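Local atomic coordinates of probable ribosomal RNA small subunit methyltransferase (Thermus thermophilus, PDB entry 3DMH), a protein that methylates the exocyclic N2 of a guanine in 16S ribosomal RNA, using S-adenosylmethionine as the methyl donor. Residues P62-R66 against M67-R71; E96-A99 against G100-D103; A116-Q119 against A120-A124; D36-Q39 against K40-P44; R80-A84 against S85-A89. One frame throughout, in Å; residues are numbered along the deposited sequence.

Contact 1: residues P62-R66 against M67-R71; sequences PLEGR and MAVER
Glu64 and Arg71 carry the charged part of this turn into a strand. The two side chains cross at about a right angle, and OE1 of Glu64 receives NH2 of Arg71 at 2.8 Å in a salt bridge whose hydrogen bond is nearly straight (169°). The carboxylate oxygen lies in the guanidinium plane at its edge, yet the arginine reaches it from well above the carboxylate plane, the two planes being strongly inclined. CG of Glu64 stands anti to the backbone N (chi1 -175°) and the chain then bends at chi2, which swings the acid back over Val69. CG1 of Val69 lies against one face of the guanidinium, toward its rim. A water donates to OE1 of Glu64 and accepts from Val69 N at 3.1 Å; a second links Gly65 N with Met67 O. Apolar contact comes from Leu63, whose CB meets CG2 of Val69 at 3.7 Å, while its CD2 lies beside SD of Met67 at 4.1 Å. At Gly65, phi is 87° and a CB would jam against the preceding carbonyl. This is a type II beta turn from Leu63 to Arg66, closed by Arg66 N on Leu63 O at 3.1 Å, with Met67 N adding a weak second bond to that oxygen, and it delivers the chain into strand 68-73 of a Rossmann-like methyltransferase sheet.

Contact 2: residues E96-A99 against G100-D103; sequences EAAA and GAYD
The ring of Tyr102 meets Ala98 at its edge: the carbonyl O of Ala98 lies in the ring plane, 3.7 Å from CE2. Between these residues the chain makes a type II beta turn, Ala98 to Ala101, that leads into strand 102-108 of the Rossmann-like sheet. CB of Ala98 stands 4.2 Å from CE2 of Tyr102. Elsewhere the tyrosine side chain touches Arg48 and Leu50 of strand 48-51, Glu70 of strand 68-73 and Ala128 of helix 115-128. Gly100 takes the third position of the turn with phi 69°, where a CB would clash with the carbonyl O of Ala99. The turn is open at its ends, Ala98 O and Ala101 N being 4.0 Å apart, and across its mouth CB of Ala98 and CB of Ala101 are in contact at 4.0 Å. CG of Tyr102 lies anti to its carbonyl carbon (chi1 -61°), which turns the ring back alongside the incoming chain and brings the phenol oxygen near the backbone of Ala98. There a water joins the two: it accepts from Ala98 N at 2.9 Å and lies 2.8 Å from Tyr102 OH.

Contact 3: residues A116-Q119 against A120-A124; sequences AYVQ and ASLVA
The carbonyl O of Tyr117 is gripped twice by Ser121, through its backbone N and its hydroxyl OG, each at 3.0 Å. The two donors arrive from opposite faces of the carbonyl plane, tilted 27° and 32° out of it. OG can do this because it lies anti to its own carbonyl carbon (chi1 -66°), folded back along the helix; it also stands 3.8 Å from CE2 of Tyr117, at an oblique approach to the ring. Successive i to i+4 bonds follow, Leu122 N to Val118 O at 2.8 Å and Val123 N to Gln119 O at 2.9 Å. On the flank facing helix 145-156, Val118 and Leu122 lie side by side and point the same way, CG1 to CD1 4.1 Å. Gln119, bent at chi2, passes across Leu122 at about a right angle, and its NE2 comes 3.9 Å from CG2 of Val123; that amide nitrogen is bonded to Glu151 of helix 145-156. On another flank, the ring of Tyr117 meets that of Trp95 at a steep angle. The hydroxyl of a buried serine is thus satisfied within its own helix, 115-128, so its proton probably needs no acceptor outside the helix where Ser121 packs on Leu107 of strand 102-108.

Contact 4: residues D36-Q39 against K40-P44; sequences DLLQ and KTVEP
Leu38 and Val42 meet through CD2 and CG1, 3.8 Å apart, at the C-terminal end of helix 33-41. Immediately around them, the carbonyl O of Leu38 takes two backbone donors: Val42 N at 2.9 Å, nearly along the C=O axis, and Thr41 N, also at 2.9 Å but well above the carbonyl plane (62° out of it). At the preceding carbonyl, Leu37 O, Thr41 OG1 donates at 2.7 Å. With OG1 anti to the carbonyl carbon of Thr41 (chi1 -54°), the hydroxyl turns back into the helix and takes the place of the backbone N, which approaches Leu37 O at too poor an angle to bond. Lys40 N still makes the regular bond to Asp36 O, at 3.2 Å, while the lysine chain runs out extended past that carbonyl, CG 3.5 Å from Asp36 O. The amide of Gln39 slants across the start of this chain. A water lies 2.8 Å from both Gln39 O and Val42 O, where the chain leaves the helix. Farther out, Tyr136 and Val170 of neighbouring strands back Leu38 and Thr41, and Glu43 N is hydrogen-bonded to Tyr136 OH. As backbone pairing frays in this last turn, the threonine hydroxyl and the doubly used Leu38 carbonyl keep buried polar groups paired while the apolar side chains face the sheet.

Contact 5: residues R80-A84 against S85-A89; sequences RCLTA and SGLQA
Leu82 and Leu87 cross at about a right angle, CD2 of the first meeting CD1 of the second at 3.9 Å. The other branch of Leu82, CD1, reaches CB of Ala89 at 3.7 Å. CG of Leu82 lies beside its backbone N, anti to the carbonyl carbon (chi1 -66°), and from there the leucine spreads one methyl to each of two residues in the returning chain. Arg71 of strand 68-73 touches Leu82, Leu87 and Ala89 alike, and Leu21 adds to the cover over Leu87. The backbone joining Leu82 to Leu87 forms a Schellman motif ending helix 76-84: Leu87 N binds Leu82 O at 2.9 Å, and Gly86 N binds Thr83 O at 2.9 Å from above the carbonyl plane. Gly86 makes the reversal with phi 72°, a value that favours glycine. Just before it, Ser85 N closes the last regular bond on Cys81 O at 3.0 Å. The serine OG lies 3.1 Å from that same oxygen and is hydrogen-bonded to Phe22 N of strand 19-23. Thr83 OG1, hydrogen-bonded to Phe79 O within the helix, shares a water with Leu87 O; the water lies 2.9 Å from OG1 and donates to the carbonyl.

In the fold
From the N terminus, contact 4 ends helix 33-41; contact 1 turns the chain into strand 68-73; contact 5 caps helix 76-84; contact 2 turns into strand 102-108; contact 3 lies within helix 115-128. Each closes before the next opens, so none nest or cross. Contact 1 is the meeting point: Leu63 and Arg66 pack on the 43-44 end of contact 4, Arg71 and Glu64 on Leu87 of contact 5, where Arg71 is also hydrogen-bonded to the carbonyl of Gln88, and Glu70 on Tyr102 of contact 2. All lie in the N-terminal one of two domains whose seven-stranded sheets share the strand order 3-2-1-4-5-7-6; S-adenosylmethionine lies about 11 Å from the side chains of Tyr117 and Cys81.

Contact 1: residues P62-R66 against M67-R71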
loop_
_atom_site.group_PDB
_atom_site.type_symbol
_atom_site.label_atom_id
_atom_site.label_comp_id
_atom_site.label_asym_id
_atom_site.label_seq_id
_atom_site.Cartn_x
_atom_site.Cartn_y
_atom_site.Cartn_z
ATOM N N PRO A 62 8.641 12.679 18.126
ATOM C CA PRO A 62 9.348 13.196 19.319
ATOM C C PRO A 62 10.844 12.891 19.357
ATOM O O PRO A 62 11.590 13.577 20.070
ATOM C CB PRO A 62 8.612 12.521 20.491
ATOM C CG PRO A 62 7.218 12.314 19.958
ATOM C CD PRO A 62 7.453 11.884 18.511
ATOM N N LEU A 63 11.289 11.869 18.610
ATOM C CA LEU A 63 12.705 11.486 18.583
ATOM C C LEU A 63 13.544 12.376 17.661
ATOM O O LEU A 63 14.759 12.432 17.793
ATOM C CB LEU A 63 12.852 10.019 18.141
ATOM C CG LEU A 63 12.014 9.001 18.924
ATOM C CD1 LEU A 63 12.210 7.597 18.344
ATOM C CD2 LEU A 63 12.344 8.987 20.439
ATOM N N GLU A 64 12.871 13.072 16.734
ATOM C CA GLU A 64 13.572 13.884 15.737
ATOM C C GLU A 64 14.308 15.031 16.431
ATOM O O GLU A 64 13.767 15.708 17.297
ATOM C CB GLU A 64 12.571 14.373 14.660
ATOM C CG GLU A 64 13.191 15.153 13.466
ATOM C CD GLU A 64 13.989 14.302 12.473
ATOM O OE1 GLU A 64 14.006 13.035 12.541
ATOM O OE2 GLU A 64 14.616 14.925 11.584
ATOM N N GLY A 65 15.583 15.198 16.104
ATOM C CA GLY A 65 16.361 16.257 16.745
ATOM C C GLY A 65 17.017 15.875 18.063
ATOM O O GLY A 65 17.920 16.576 18.528
ATOM N N ARG A 66 16.565 14.777 18.673
ATOM C CA ARG A 66 17.185 14.238 19.894
ATOM C C ARG A 66 18.014 12.971 19.626
ATOM O O ARG A 66 18.913 12.614 20.399
ATOM C CB ARG A 66 16.107 13.956 20.933
ATOM C CG ARG A 66 15.369 15.222 21.364
ATOM C CD ARG A 66 15.343 15.298 22.878
ATOM N NE ARG A 66 14.077 14.812 23.403
ATOM C CZ ARG A 66 13.908 14.347 24.638
ATOM N NH1 ARG A 66 14.932 14.268 25.480
ATOM N NH2 ARG A 66 12.710 13.939 25.025
ATOM N N MET A 67 17.696 12.306 18.522
ATOM C CA MET A 67 18.313 11.056 18.095
ATOM C C MET A 67 18.479 11.152 16.596
ATOM O O MET A 67 17.784 11.953 15.961
ATOM C CB MET A 67 17.345 9.880 18.326
ATOM C CG MET A 67 17.140 9.534 19.757
ATOM S SD MET A 67 16.292 7.969 19.867
ATOM C CE MET A 67 17.610 6.859 19.370
ATOM N N ALA A 68 19.349 10.326 16.027
ATOM C CA ALA A 68 19.324 10.110 14.579
ATOM C C ALA A 68 18.175 9.153 14.310
ATOM O O ALA A 68 18.109 8.084 14.911
ATOM C CB ALA A 68 20.630 9.516 14.099
ATOM N N VAL A 69 17.255 9.546 13.445
ATOM C CA VAL A 69 16.104 8.690 13.158
ATOM C C VAL A 69 16.041 8.337 11.677
ATOM O O VAL A 69 15.988 9.228 10.817
ATOM C CB VAL A 69 14.779 9.363 13.554
ATOM C CG1 VAL A 69 13.589 8.439 13.297
ATOM C CG2 VAL A 69 14.815 9.817 15.023
ATOM N N GLU A 70 16.036 7.040 11.393
ATOM C CA GLU A 70 15.829 6.552 10.028
ATOM C C GLU A 70 14.414 5.975 9.964
ATOM O O GLU A 70 13.857 5.542 10.976
ATOM C CB GLU A 70 16.884 5.496 9.695
ATOM C CG GLU A 70 16.759 4.845 8.305
ATOM C CD GLU A 70 16.901 5.833 7.157
ATOM O OE1 GLU A 70 18.005 5.855 6.560
ATOM O OE2 GLU A 70 15.940 6.582 6.851
ATOM N N ARG A 71 13.818 6.002 8.780
ATOM C CA ARG A 71 12.424 5.563 8.600
ATOM C C ARG A 71 12.366 4.733 7.349
ATOM O O ARG A 71 12.862 5.180 6.316
ATOM C CB ARG A 71 11.501 6.776 8.441
ATOM C CG ARG A 71 11.544 7.734 9.619
ATOM C CD ARG A 71 10.824 9.057 9.269
ATOM N NE ARG A 71 10.854 9.917 10.460
ATOM C CZ ARG A 71 11.914 10.628 10.845
ATOM N NH1 ARG A 71 13.044 10.667 10.116
ATOM N NH2 ARG A 71 11.845 11.319 11.970
HETATM O O HOH W 1 16.694 12.374 12.409
HETATM O O HOH W 2 17.291 13.904 14.294
#

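Contact 2: residues E96-A99 against G100-D103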
loop_
_atom_site.group_PDB
_atom_site.type_symbol
_atom_site.label_atom_id
_atom_site.label_comp_id
_atom_site.label_asym_id
_atom_site.label_seq_id
_atom_site.Cartn_x
_atom_site.Cartn_y
_atom_site.Cartn_z
ATOM N N GLU A 96 14.222 -4.836 5.126
ATOM C CA GLU A 96 15.439 -4.341 4.499
ATOM C C GLU A 96 16.297 -3.579 5.509
ATOM O O GLU A 96 17.371 -3.092 5.151
ATOM C CB GLU A 96 15.135 -3.503 3.251
ATOM C CG GLU A 96 14.644 -4.374 2.082
ATOM C CD GLU A 96 14.253 -3.582 0.848
ATOM O OE1 GLU A 96 13.760 -2.439 1.013
ATOM O OE2 GLU A 96 14.451 -4.111 -0.273
ATOM N N ALA A 97 15.844 -3.506 6.763
ATOM C CA ALA A 97 16.587 -2.809 7.814
ATOM C C ALA A 97 17.970 -3.414 8.032
ATOM O O ALA A 97 18.127 -4.623 7.997
ATOM C CB ALA A 97 15.808 -2.811 9.125
ATOM N N ALA A 98 18.951 -2.541 8.235
ATOM C CA ALA A 98 20.315 -2.939 8.582
ATOM C C ALA A 98 20.351 -3.694 9.913
ATOM O O ALA A 98 19.788 -3.243 10.916
ATOM C CB ALA A 98 21.211 -1.706 8.640
ATOM N N ALA A 99 21.024 -4.834 9.945
ATOM C CA ALA A 99 21.052 -5.631 11.160
ATOM C C ALA A 99 22.012 -5.052 12.217
ATOM O O ALA A 99 23.151 -4.652 11.906
ATOM C CB ALA A 99 21.410 -7.077 10.828
ATOM N N GLY A 100 21.524 -4.982 13.461
ATOM C CA GLY A 100 22.338 -4.638 14.639
ATOM C C GLY A 100 22.827 -3.204 14.717
ATOM O O GLY A 100 23.779 -2.909 15.458
ATOM N N ALA A 101 22.167 -2.317 13.974
ATOM C CA ALA A 101 22.683 -0.975 13.748
ATOM C C ALA A 101 21.906 0.098 14.479
ATOM O O ALA A 101 22.177 1.282 14.283
ATOM C CB ALA A 101 22.726 -0.660 12.239
ATOM N N TYR A 102 20.936 -0.304 15.302
ATOM C CA TYR A 102 20.034 0.662 15.956
ATOM C C TYR A 102 19.902 0.403 17.432
ATOM O O TYR A 102 19.967 -0.735 17.884
ATOM C CB TYR A 102 18.640 0.635 15.308
ATOM C CG TYR A 102 18.729 1.005 13.860
ATOM C CD1 TYR A 102 18.742 2.333 13.460
ATOM C CD2 TYR A 102 18.882 0.011 12.886
ATOM C CE1 TYR A 102 18.868 2.676 12.127
ATOM C CE2 TYR A 102 19.008 0.343 11.546
ATOM C CZ TYR A 102 19.005 1.683 11.179
ATOM O OH TYR A 102 19.127 2.037 9.848
ATOM N N ASP A 103 19.720 1.479 18.187
ATOM C CA ASP A 103 19.488 1.387 19.627
ATOM C C ASP A 103 17.991 1.327 19.978
ATOM O O ASP A 103 17.606 0.786 21.026
ATOM C CB ASP A 103 20.110 2.598 20.322
ATOM C CG ASP A 103 21.556 2.799 19.945
ATOM O OD1 ASP A 103 22.365 1.882 20.202
ATOM O OD2 ASP A 103 21.885 3.883 19.417
HETATM O O HOH W 3 18.257 0.257 7.907
#

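Contact 3: residues A116-Q119 against A120-A124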
loop_
_atom_site.group_PDB
_atom_site.type_symbol
_atom_site.label_atom_id
_atom_site.label_comp_id
_atom_site.label_asym_id
_atom_site.label_seq_id
_atom_site.Cartn_x
_atom_site.Cartn_y
_atom_site.Cartn_z
ATOM N N ALA A 116 1.527 -12.388 8.307
ATOM C CA ALA A 116 2.839 -12.602 7.700
ATOM C C ALA A 116 3.624 -11.292 7.651
ATOM O O ALA A 116 4.815 -11.253 7.986
ATOM C CB ALA A 116 2.695 -13.180 6.300
ATOM N N TYR A 117 2.953 -10.225 7.238
ATOM C CA TYR A 117 3.611 -8.925 7.141
ATOM C C TYR A 117 4.032 -8.405 8.511
ATOM O O TYR A 117 5.143 -7.873 8.679
ATOM C CB TYR A 117 2.696 -7.915 6.456
ATOM C CG TYR A 117 3.433 -6.671 6.041
ATOM C CD1 TYR A 117 4.071 -6.605 4.805
ATOM C CD2 TYR A 117 3.521 -5.569 6.892
ATOM C CE1 TYR A 117 4.768 -5.493 4.409
ATOM C CE2 TYR A 117 4.222 -4.435 6.507
ATOM C CZ TYR A 117 4.830 -4.396 5.250
ATOM O OH TYR A 117 5.542 -3.288 4.862
ATOM N N VAL A 118 3.156 -8.580 9.494
ATOM C CA VAL A 118 3.460 -8.166 10.862
ATOM C C VAL A 118 4.642 -8.990 11.373
ATOM O O VAL A 118 5.568 -8.447 11.979
ATOM C CB VAL A 118 2.241 -8.283 11.825
ATOM C CG1 VAL A 118 2.653 -7.969 13.268
ATOM C CG2 VAL A 118 1.090 -7.373 11.390
ATOM N N GLN A 119 4.623 -10.307 11.130
ATOM C CA GLN A 119 5.691 -11.159 11.654
ATOM C C GLN A 119 7.051 -10.784 11.080
ATOM O O GLN A 119 8.052 -10.732 11.808
ATOM C CB GLN A 119 5.399 -12.642 11.369
ATOM C CG GLN A 119 6.434 -13.591 11.977
ATOM C CD GLN A 119 6.376 -13.630 13.494
ATOM O OE1 GLN A 119 5.354 -13.289 14.094
ATOM N NE2 GLN A 119 7.476 -14.044 14.123
ATOM N N ALA A 120 7.071 -10.516 9.776
ATOM C CA ALA A 120 8.290 -10.101 9.093
ATOM C C ALA A 120 8.784 -8.786 9.687
ATOM O O ALA A 120 9.990 -8.586 9.855
ATOM C CB ALA A 120 8.029 -9.932 7.599
ATOM N N SER A 121 7.842 -7.900 10.003
ATOM C CA SER A 121 8.163 -6.609 10.637
ATOM C C SER A 121 8.731 -6.769 12.046
ATOM O O SER A 121 9.687 -6.074 12.421
ATOM C CB SER A 121 6.941 -5.687 10.667
ATOM O OG SER A 121 6.573 -5.322 9.334
ATOM N N LEU A 122 8.149 -7.697 12.809
ATOM C CA LEU A 122 8.639 -8.003 14.159
ATOM C C LEU A 122 10.059 -8.549 14.120
ATOM O O LEU A 122 10.912 -8.125 14.900
ATOM C CB LEU A 122 7.706 -8.996 14.862
ATOM C CG LEU A 122 6.345 -8.428 15.291
ATOM C CD1 LEU A 122 5.430 -9.534 15.820
ATOM C CD2 LEU A 122 6.513 -7.310 16.321
ATOM N N VAL A 123 10.313 -9.495 13.214
ATOM C CA VAL A 123 11.668 -10.044 13.082
ATOM C C VAL A 123 12.660 -8.989 12.581
ATOM O O VAL A 123 13.790 -8.915 13.071
ATOM C CB VAL A 123 11.701 -11.288 12.179
ATOM C CG1 VAL A 123 13.111 -11.846 12.116
ATOM C CG2 VAL A 123 10.748 -12.345 12.717
ATOM N N ALA A 124 12.242 -8.159 11.619
ATOM C CA ALA A 124 13.099 -7.071 11.158
ATOM C C ALA A 124 13.487 -6.173 12.333
ATOM O O ALA A 124 14.637 -5.722 12.428
ATOM C CB ALA A 124 12.389 -6.249 10.090
#

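Contact 4: residues D36-Q39 against K40-P44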
loop_
_atom_site.group_PDB
_atom_site.type_symbol
_atom_site.label_atom_id
_atom_site.label_comp_id
_atom_site.label_asym_id
_atom_site.label_seq_id
_atom_site.Cartn_x
_atom_site.Cartn_y
_atom_site.Cartn_z
ATOM N N ASP A 36 -1.025 8.074 17.264
ATOM C CA ASP A 36 -1.201 9.142 18.262
ATOM C C ASP A 36 -0.712 8.712 19.642
ATOM O O ASP A 36 -0.100 9.489 20.357
ATOM C CB ASP A 36 -2.668 9.594 18.365
ATOM C CG ASP A 36 -3.093 10.467 17.200
ATOM O OD1 ASP A 36 -2.204 10.876 16.421
ATOM O OD2 ASP A 36 -4.306 10.725 17.051
ATOM N N LEU A 37 -0.975 7.462 19.993
ATOM C CA LEU A 37 -0.557 6.973 21.309
ATOM C C LEU A 37 0.967 6.838 21.338
ATOM O O LEU A 37 1.602 7.163 22.344
ATOM C CB LEU A 37 -1.244 5.662 21.660
ATOM C CG LEU A 37 -1.221 5.278 23.150
ATOM C CD1 LEU A 37 -1.947 6.326 23.995
ATOM C CD2 LEU A 37 -1.866 3.924 23.307
ATOM N N LEU A 38 1.558 6.372 20.237
ATOM C CA LEU A 38 3.024 6.391 20.140
ATOM C C LEU A 38 3.621 7.774 20.359
ATOM O O LEU A 38 4.603 7.925 21.091
ATOM C CB LEU A 38 3.479 5.904 18.764
ATOM C CG LEU A 38 3.696 4.423 18.560
ATOM C CD1 LEU A 38 4.017 4.212 17.090
ATOM C CD2 LEU A 38 4.848 3.895 19.458
ATOM N N GLN A 39 3.065 8.785 19.692
ATOM C CA GLN A 39 3.647 10.117 19.748
ATOM C C GLN A 39 3.629 10.645 21.191
ATOM O O GLN A 39 4.533 11.374 21.605
ATOM C CB GLN A 39 2.926 11.073 18.780
ATOM C CG GLN A 39 3.551 12.468 18.664
ATOM C CD GLN A 39 3.138 13.443 19.782
ATOM O OE1 GLN A 39 3.839 14.421 20.049
ATOM N NE2 GLN A 39 2.013 13.170 20.440
ATOM N N LYS A 40 2.600 10.267 21.950
ATOM C CA LYS A 40 2.513 10.637 23.372
ATOM C C LYS A 40 3.455 9.866 24.287
ATOM O O LYS A 40 3.616 10.240 25.448
ATOM C CB LYS A 40 1.077 10.475 23.891
ATOM C CG LYS A 40 0.115 11.438 23.263
ATOM C CD LYS A 40 -1.286 11.173 23.728
ATOM C CE LYS A 40 -2.222 12.255 23.227
ATOM N NZ LYS A 40 -3.489 12.247 24.017
ATOM N N THR A 41 4.078 8.809 23.766
ATOM C CA THR A 41 4.786 7.818 24.598
ATOM C C THR A 41 6.290 7.750 24.338
ATOM O O THR A 41 7.087 7.615 25.285
ATOM C CB THR A 41 4.163 6.408 24.435
ATOM O OG1 THR A 41 2.756 6.473 24.695
ATOM C CG2 THR A 41 4.792 5.389 25.394
ATOM N N VAL A 42 6.685 7.818 23.066
ATOM C CA VAL A 42 8.089 7.534 22.729
ATOM C C VAL A 42 9.071 8.535 23.353
ATOM O O VAL A 42 8.846 9.753 23.326
ATOM C CB VAL A 42 8.323 7.463 21.219
ATOM C CG1 VAL A 42 7.517 6.334 20.620
ATOM C CG2 VAL A 42 7.937 8.772 20.575
ATOM N N GLU A 43 10.154 7.991 23.909
ATOM C CA GLU A 43 11.235 8.764 24.519
ATOM C C GLU A 43 12.558 8.302 23.917
ATOM O O GLU A 43 12.701 7.125 23.581
ATOM C CB GLU A 43 11.295 8.495 26.030
ATOM C CG GLU A 43 9.964 8.595 26.759
ATOM C CD GLU A 43 9.731 9.953 27.360
ATOM O OE1 GLU A 43 10.722 10.699 27.538
ATOM O OE2 GLU A 43 8.561 10.275 27.669
ATOM N N PRO A 44 13.531 9.220 23.772
ATOM C CA PRO A 44 14.842 8.808 23.268
ATOM C C PRO A 44 15.510 7.713 24.100
ATOM O O PRO A 44 15.385 7.675 25.342
ATOM C CB PRO A 44 15.670 10.096 23.325
ATOM C CG PRO A 44 14.676 11.179 23.240
ATOM C CD PRO A 44 13.465 10.678 23.998
HETATM O O HOH W 4 6.585 11.326 23.539
#

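Contact 5: residues R80-A84 against S85-A89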
loop_
_atom_site.group_PDB
_atom_site.type_symbol
_atom_site.label_atom_id
_atom_site.label_comp_id
_atom_site.label_asym_id
_atom_site.label_seq_id
_atom_site.Cartn_x
_atom_site.Cartn_y
_atom_site.Cartn_z
ATOM N N ARG A 80 6.244 10.858 0.162
ATOM C CA ARG A 80 6.122 12.255 -0.310
ATOM C C ARG A 80 5.961 13.189 0.894
ATOM O O ARG A 80 6.583 14.269 0.953
ATOM C CB ARG A 80 4.913 12.439 -1.220
ATOM C CG ARG A 80 5.004 11.739 -2.553
ATOM C CD ARG A 80 3.619 11.693 -3.226
ATOM N NE ARG A 80 3.381 12.852 -4.076
ATOM C CZ ARG A 80 2.284 13.073 -4.821
ATOM N NH1 ARG A 80 1.253 12.202 -4.854
ATOM N NH2 ARG A 80 2.217 14.194 -5.561
ATOM N N CYS A 81 5.123 12.760 1.842
ATOM C CA CYS A 81 4.906 13.564 3.060
ATOM C C CYS A 81 6.150 13.666 3.929
ATOM O O CYS A 81 6.508 14.757 4.323
ATOM C CB CYS A 81 3.764 12.996 3.877
ATOM S SG CYS A 81 2.155 13.112 3.035
ATOM N N LEU A 82 6.790 12.530 4.238
ATOM C CA LEU A 82 7.994 12.559 5.075
ATOM C C LEU A 82 9.097 13.506 4.536
ATOM O O LEU A 82 9.698 14.263 5.266
ATOM C CB LEU A 82 8.545 11.132 5.199
ATOM C CG LEU A 82 7.605 10.214 5.972
ATOM C CD1 LEU A 82 8.015 8.746 5.791
ATOM C CD2 LEU A 82 7.603 10.553 7.479
ATOM N N THR A 83 9.463 13.311 3.290
ATOM C CA THR A 83 10.377 14.129 2.539
ATOM C C THR A 83 10.002 15.623 2.598
ATOM O O THR A 83 10.857 16.462 2.878
ATOM C CB THR A 83 10.513 13.614 1.094
ATOM O OG1 THR A 83 10.953 12.254 1.168
ATOM C CG2 THR A 83 11.547 14.423 0.357
ATOM N N ALA A 84 8.724 15.934 2.341
ATOM C CA ALA A 84 8.267 17.338 2.445
ATOM C C ALA A 84 8.508 17.903 3.836
ATOM O O ALA A 84 8.809 19.092 3.994
ATOM C CB ALA A 84 6.796 17.493 2.046
ATOM N N SER A 85 8.323 17.045 4.847
ATOM C CA SER A 85 8.530 17.410 6.242
ATOM C C SER A 85 10.006 17.481 6.671
ATOM O O SER A 85 10.284 17.786 7.835
ATOM C CB SER A 85 7.811 16.401 7.131
ATOM O OG SER A 85 6.403 16.419 6.917
ATOM N N GLY A 86 10.909 17.150 5.743
ATOM C CA GLY A 86 12.353 17.125 6.024
ATOM C C GLY A 86 12.766 15.969 6.915
ATOM O O GLY A 86 13.792 16.069 7.623
ATOM N N LEU A 87 12.008 14.874 6.871
ATOM C CA LEU A 87 12.278 13.716 7.740
ATOM C C LEU A 87 12.940 12.644 6.902
ATOM O O LEU A 87 12.366 12.238 5.904
ATOM C CB LEU A 87 10.970 13.189 8.354
ATOM C CG LEU A 87 10.181 14.162 9.242
ATOM C CD1 LEU A 87 8.857 13.567 9.668
ATOM C CD2 LEU A 87 11.008 14.566 10.467
ATOM N N GLN A 88 14.140 12.212 7.305
ATOM C CA GLN A 88 14.874 11.168 6.572
ATOM C C GLN A 88 13.962 9.960 6.468
ATOM O O GLN A 88 13.382 9.528 7.465
ATOM C CB GLN A 88 16.147 10.809 7.331
ATOM C CG GLN A 88 17.050 9.860 6.551
ATOM C CD GLN A 88 18.298 9.512 7.300
ATOM O OE1 GLN A 88 18.426 8.405 7.818
ATOM N NE2 GLN A 88 19.235 10.453 7.372
ATOM N N ALA A 89 13.863 9.415 5.259
ATOM C CA ALA A 89 13.013 8.269 5.033
ATOM C C ALA A 89 13.479 7.592 3.779
ATOM O O ALA A 89 13.910 8.253 2.825
ATOM C CB ALA A 89 11.569 8.680 4.909
HETATM O O HOH W 5 13.118 12.155 3.154
#